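Local coordinates for bacteriocin immunity protein (Pseudomonas aeruginosa, PDB 4UHP), which binds the DNase domain of pyocin AP41 in a high-affinity complex, probably protecting the producing cell from its own toxin, at residues 20-25 against 57-62. Sequence-based numbering, arbitrary orientation.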
ATOM      1  N   GLU D  20      -4.137   2.935  15.232  1.00 25.72           N
ATOM      2  CA  GLU D  20      -3.958   1.520  15.540  1.00 29.23           C
ATOM      3  C   GLU D  20      -4.606   0.625  14.484  1.00 30.05           C
ATOM      4  O   GLU D  20      -4.206  -0.524  14.298  1.00 23.03           O
ATOM      5  CB  GLU D  20      -4.529   1.202  16.923  1.00 35.22           C
ATOM      6  CG  GLU D  20      -3.689   1.734  18.072  1.00 42.03           C
ATOM      7  CD  GLU D  20      -4.374   1.595  19.418  1.00 49.11           C
ATOM      8  OE1 GLU D  20      -5.608   1.398  19.444  1.00 52.33           O
ATOM      9  OE2 GLU D  20      -3.678   1.693  20.451  1.00 51.96           O
ATOM     10  N   GLU D  21      -5.600   1.163  13.787  1.00 24.93           N
ATOM     11  CA  GLU D  21      -6.328   0.404  12.779  1.00 29.24           C
ATOM     12  C   GLU D  21      -5.456   0.150  11.545  1.00 23.87           C
ATOM     13  O   GLU D  21      -5.778  -0.693  10.708  1.00 26.99           O
ATOM     14  CB  GLU D  21      -7.620   1.137  12.401  1.00 34.98           C
ATOM     15  CG  GLU D  21      -8.675   0.260  11.746  1.00 41.63           C
ATOM     16  CD  GLU D  21     -10.091   0.774  11.965  1.00 40.36           C
ATOM     17  OE1 GLU D  21     -10.291   1.633  12.851  1.00 38.79           O
ATOM     18  OE2 GLU D  21     -11.006   0.317  11.247  1.00 39.52           O
ATOM     19  N   PHE D  22      -4.343   0.872  11.445  1.00 23.58           N
ATOM     20  CA  PHE D  22      -3.383   0.655  10.366  1.00 23.16           C
ATOM     21  C   PHE D  22      -2.402  -0.470  10.696  1.00 29.19           C
ATOM     22  O   PHE D  22      -1.454  -0.714   9.949  1.00 27.73           O
ATOM     23  CB  PHE D  22      -2.616   1.945  10.067  1.00 18.99           C
ATOM     24  CG  PHE D  22      -3.469   3.033   9.483  1.00 22.90           C
ATOM     25  CD1 PHE D  22      -3.673   3.113   8.117  1.00 25.24           C
ATOM     26  CD2 PHE D  22      -4.074   3.969  10.301  1.00 28.94           C
ATOM     27  CE1 PHE D  22      -4.462   4.110   7.578  1.00 29.42           C
ATOM     28  CE2 PHE D  22      -4.863   4.968   9.769  1.00 32.00           C
ATOM     29  CZ  PHE D  22      -5.058   5.038   8.404  1.00 31.19           C
ATOM     30  N   PHE D  23      -2.638  -1.156  11.809  1.00 22.83           N
ATOM     31  CA  PHE D  23      -1.753  -2.230  12.251  1.00 28.93           C
ATOM     32  C   PHE D  23      -2.532  -3.486  12.625  1.00 23.96           C
ATOM     33  O   PHE D  23      -1.968  -4.575  12.689  1.00 26.50           O
ATOM     34  CB  PHE D  23      -0.909  -1.771  13.444  1.00 26.88           C
ATOM     35  CG  PHE D  23       0.051  -0.662  13.116  1.00 22.58           C
ATOM     36  CD1 PHE D  23      -0.359   0.660  13.141  1.00 26.45           C
ATOM     37  CD2 PHE D  23       1.369  -0.943  12.792  1.00 23.21           C
ATOM     38  CE1 PHE D  23       0.524   1.684  12.840  1.00 28.24           C
ATOM     39  CE2 PHE D  23       2.258   0.075  12.493  1.00 23.94           C
ATOM     40  CZ  PHE D  23       1.833   1.391  12.515  1.00 26.04           C
ATOM     41  N   LYS D  24      -3.825  -3.322  12.883  1.00 36.67           N
ATOM     42  CA  LYS D  24      -4.690  -4.429  13.278  1.00 36.08           C
ATOM     43  C   LYS D  24      -6.042  -4.318  12.590  1.00 35.18           C
ATOM     44  O   LYS D  24      -6.407  -3.255  12.087  1.00 34.69           O
ATOM     45  CB  LYS D  24      -4.881  -4.458  14.798  1.00 43.58           C
ATOM     46  CG  LYS D  24      -6.088  -3.665  15.285  1.00 51.98           C
ATOM     47  CD  LYS D  24      -6.235  -3.751  16.797  1.00 59.67           C
ATOM     48  CE  LYS D  24      -5.735  -2.486  17.475  1.00 60.96           C
ATOM     49  NZ  LYS D  24      -6.291  -2.324  18.848  1.00 64.06           N
ATOM     50  N   ASN D  25      -6.786  -5.418  12.572  1.00 34.97           N
ATOM     51  CA  ASN D  25      -8.122  -5.415  11.990  1.00 36.45           C
ATOM     52  C   ASN D  25      -9.190  -5.124  13.036  1.00 37.96           C
ATOM     53  O   ASN D  25      -9.904  -6.025  13.472  1.00 39.62           O
ATOM     54  CB  ASN D  25      -8.411  -6.752  11.305  1.00 37.77           C
ATOM     55  CG  ASN D  25      -9.580  -6.672  10.346  1.00 41.33           C
ATOM     56  OD1 ASN D  25     -10.337  -5.702  10.350  1.00 44.74           O
ATOM     57  ND2 ASN D  25      -9.735  -7.697   9.517  1.00 41.30           N
ATOM     58  N   VAL D  57       3.704   9.272   6.772  1.00 21.50           N
ATOM     59  CA  VAL D  57       3.922   9.195   8.214  1.00 24.30           C
ATOM     60  C   VAL D  57       3.581   7.796   8.723  1.00 24.04           C
ATOM     61  O   VAL D  57       4.273   7.243   9.578  1.00 21.17           O
ATOM     62  CB  VAL D  57       3.080  10.233   8.977  1.00 17.79           C
ATOM     63  CG1 VAL D  57       3.333  10.127  10.475  1.00 19.36           C
ATOM     64  CG2 VAL D  57       3.387  11.643   8.478  1.00 20.15           C
ATOM     65  N   ILE D  58       2.517   7.224   8.174  1.00 22.35           N
ATOM     66  CA  ILE D  58       2.059   5.899   8.572  1.00 20.35           C
ATOM     67  C   ILE D  58       2.840   4.782   7.889  1.00 16.43           C
ATOM     68  O   ILE D  58       3.377   3.892   8.556  1.00 18.92           O
ATOM     69  CB  ILE D  58       0.563   5.708   8.253  1.00 20.78           C
ATOM     70  CG1 ILE D  58      -0.281   6.747   8.994  1.00 22.89           C
ATOM     71  CG2 ILE D  58       0.118   4.296   8.599  1.00 22.07           C
ATOM     72  CD1 ILE D  58      -1.756   6.687   8.646  1.00 23.99           C
ATOM     73  N   PHE D  59       2.899   4.835   6.561  1.00 16.88           N
ATOM     74  CA  PHE D  59       3.412   3.717   5.774  1.00 15.65           C
ATOM     75  C   PHE D  59       4.912   3.792   5.490  1.00 17.27           C
ATOM     76  O   PHE D  59       5.523   2.792   5.122  1.00 22.26           O
ATOM     77  CB  PHE D  59       2.644   3.615   4.451  1.00 14.38           C
ATOM     78  CG  PHE D  59       1.168   3.380   4.624  1.00 14.79           C
ATOM     79  CD1 PHE D  59       0.693   2.146   5.035  1.00 17.34           C
ATOM     80  CD2 PHE D  59       0.257   4.390   4.365  1.00 16.29           C
ATOM     81  CE1 PHE D  59      -0.666   1.925   5.192  1.00 20.38           C
ATOM     82  CE2 PHE D  59      -1.100   4.174   4.517  1.00 19.54           C
ATOM     83  CZ  PHE D  59      -1.563   2.937   4.932  1.00 21.69           C
ATOM     84  N   HIS D  60       5.501   4.974   5.637  1.00 18.22           N
ATOM     85  CA  HIS D  60       6.947   5.114   5.487  1.00 24.93           C
ATOM     86  C   HIS D  60       7.545   5.981   6.592  1.00 24.74           C
ATOM     87  O   HIS D  60       8.150   7.020   6.320  1.00 20.38           O
ATOM     88  CB  HIS D  60       7.275   5.681   4.110  1.00 20.35           C
ATOM     89  CG  HIS D  60       6.862   4.779   2.987  1.00 20.42           C
ATOM     90  ND1 HIS D  60       7.691   3.804   2.475  1.00 21.36           N
ATOM     91  CD2 HIS D  60       5.698   4.680   2.305  1.00 19.96           C
ATOM     92  CE1 HIS D  60       7.060   3.154   1.513  1.00 21.57           C
ATOM     93  NE2 HIS D  60       5.849   3.665   1.390  1.00 21.78           N
ATOM     94  N   PRO D  61       7.388   5.538   7.848  1.00 21.18           N
ATOM     95  CA  PRO D  61       7.754   6.342   9.015  1.00 19.09           C
ATOM     96  C   PRO D  61       9.260   6.462   9.210  1.00 25.09           C
ATOM     97  O   PRO D  61      10.018   5.594   8.774  1.00 21.18           O
ATOM     98  CB  PRO D  61       7.121   5.570  10.171  1.00 18.77           C
ATOM     99  CG  PRO D  61       7.173   4.150   9.714  1.00 19.05           C
ATOM    100  CD  PRO D  61       6.942   4.184   8.233  1.00 18.70           C
ATOM    101  N   LYS D  62       9.677   7.545   9.855  1.00 24.31           N
ATOM    102  CA  LYS D  62      11.062   7.719  10.269  1.00 28.62           C
ATOM    103  C   LYS D  62      11.420   6.638  11.283  1.00 27.42           C
ATOM    104  O   LYS D  62      10.541   6.137  11.983  1.00 24.06           O
ATOM    105  CB  LYS D  62      11.273   9.114  10.866  1.00 30.87           C
ATOM    106  CG  LYS D  62      10.952  10.255   9.915  1.00 36.22           C
ATOM    107  CD  LYS D  62      11.880  10.243   8.713  1.00 44.59           C
ATOM    108  CE  LYS D  62      11.581  11.398   7.768  1.00 50.25           C
ATOM    109  NZ  LYS D  62      11.714  12.720   8.438  1.00 51.22           N
TER
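Phe22 and Ile58 meet at a buried, wholly apolar junction, a compact example of how a small four-helix immunity protein lets one aromatic ring join distant parts of its chain. The delta methyl of Ile58 sits over the middle of one ring face: CD1 lies 3.7 Å from the centroid of the Phe22 ring and 10° off its normal, a clear CH-pi contact. Both branches of Ile58 touch Phe22. With chi1 at -60° and the chain extended beyond CG1, that branch carries CD1 outward to the ring centre, while the other branch, CG2, rests near the root of the phenylalanine, 3.9 Å from Phe22 CB. CG2 also lies 4.0 Å above the plane of the Phe59 ring, over its centre, so Ile58 packs against both rings.

The two phenylalanines meet more sparingly. Phe59 CZ approaches Phe22 CD1 at 3.8 Å. The rings meet obliquely, their planes at 82°. Looser still is the side of Phe23, whose ring end leans toward segment 57-62 but stays 4.9 Å from its nearest atom. Phe59 also stacks on an aromatic side chain of the neighbouring protein chain, and polar side chains of that chain donate hydrogen bonds to the carbonyl oxygens of Phe22 and Phe59, so the junction itself borders the interface with the other protein chain. Within the fold, it joins the loop after helix 12-19 to the short helix 56-59, packed against helix 31-49, whose Met38, Leu41 and Val42 touch Phe22 and whose Val42 also reaches Phe59.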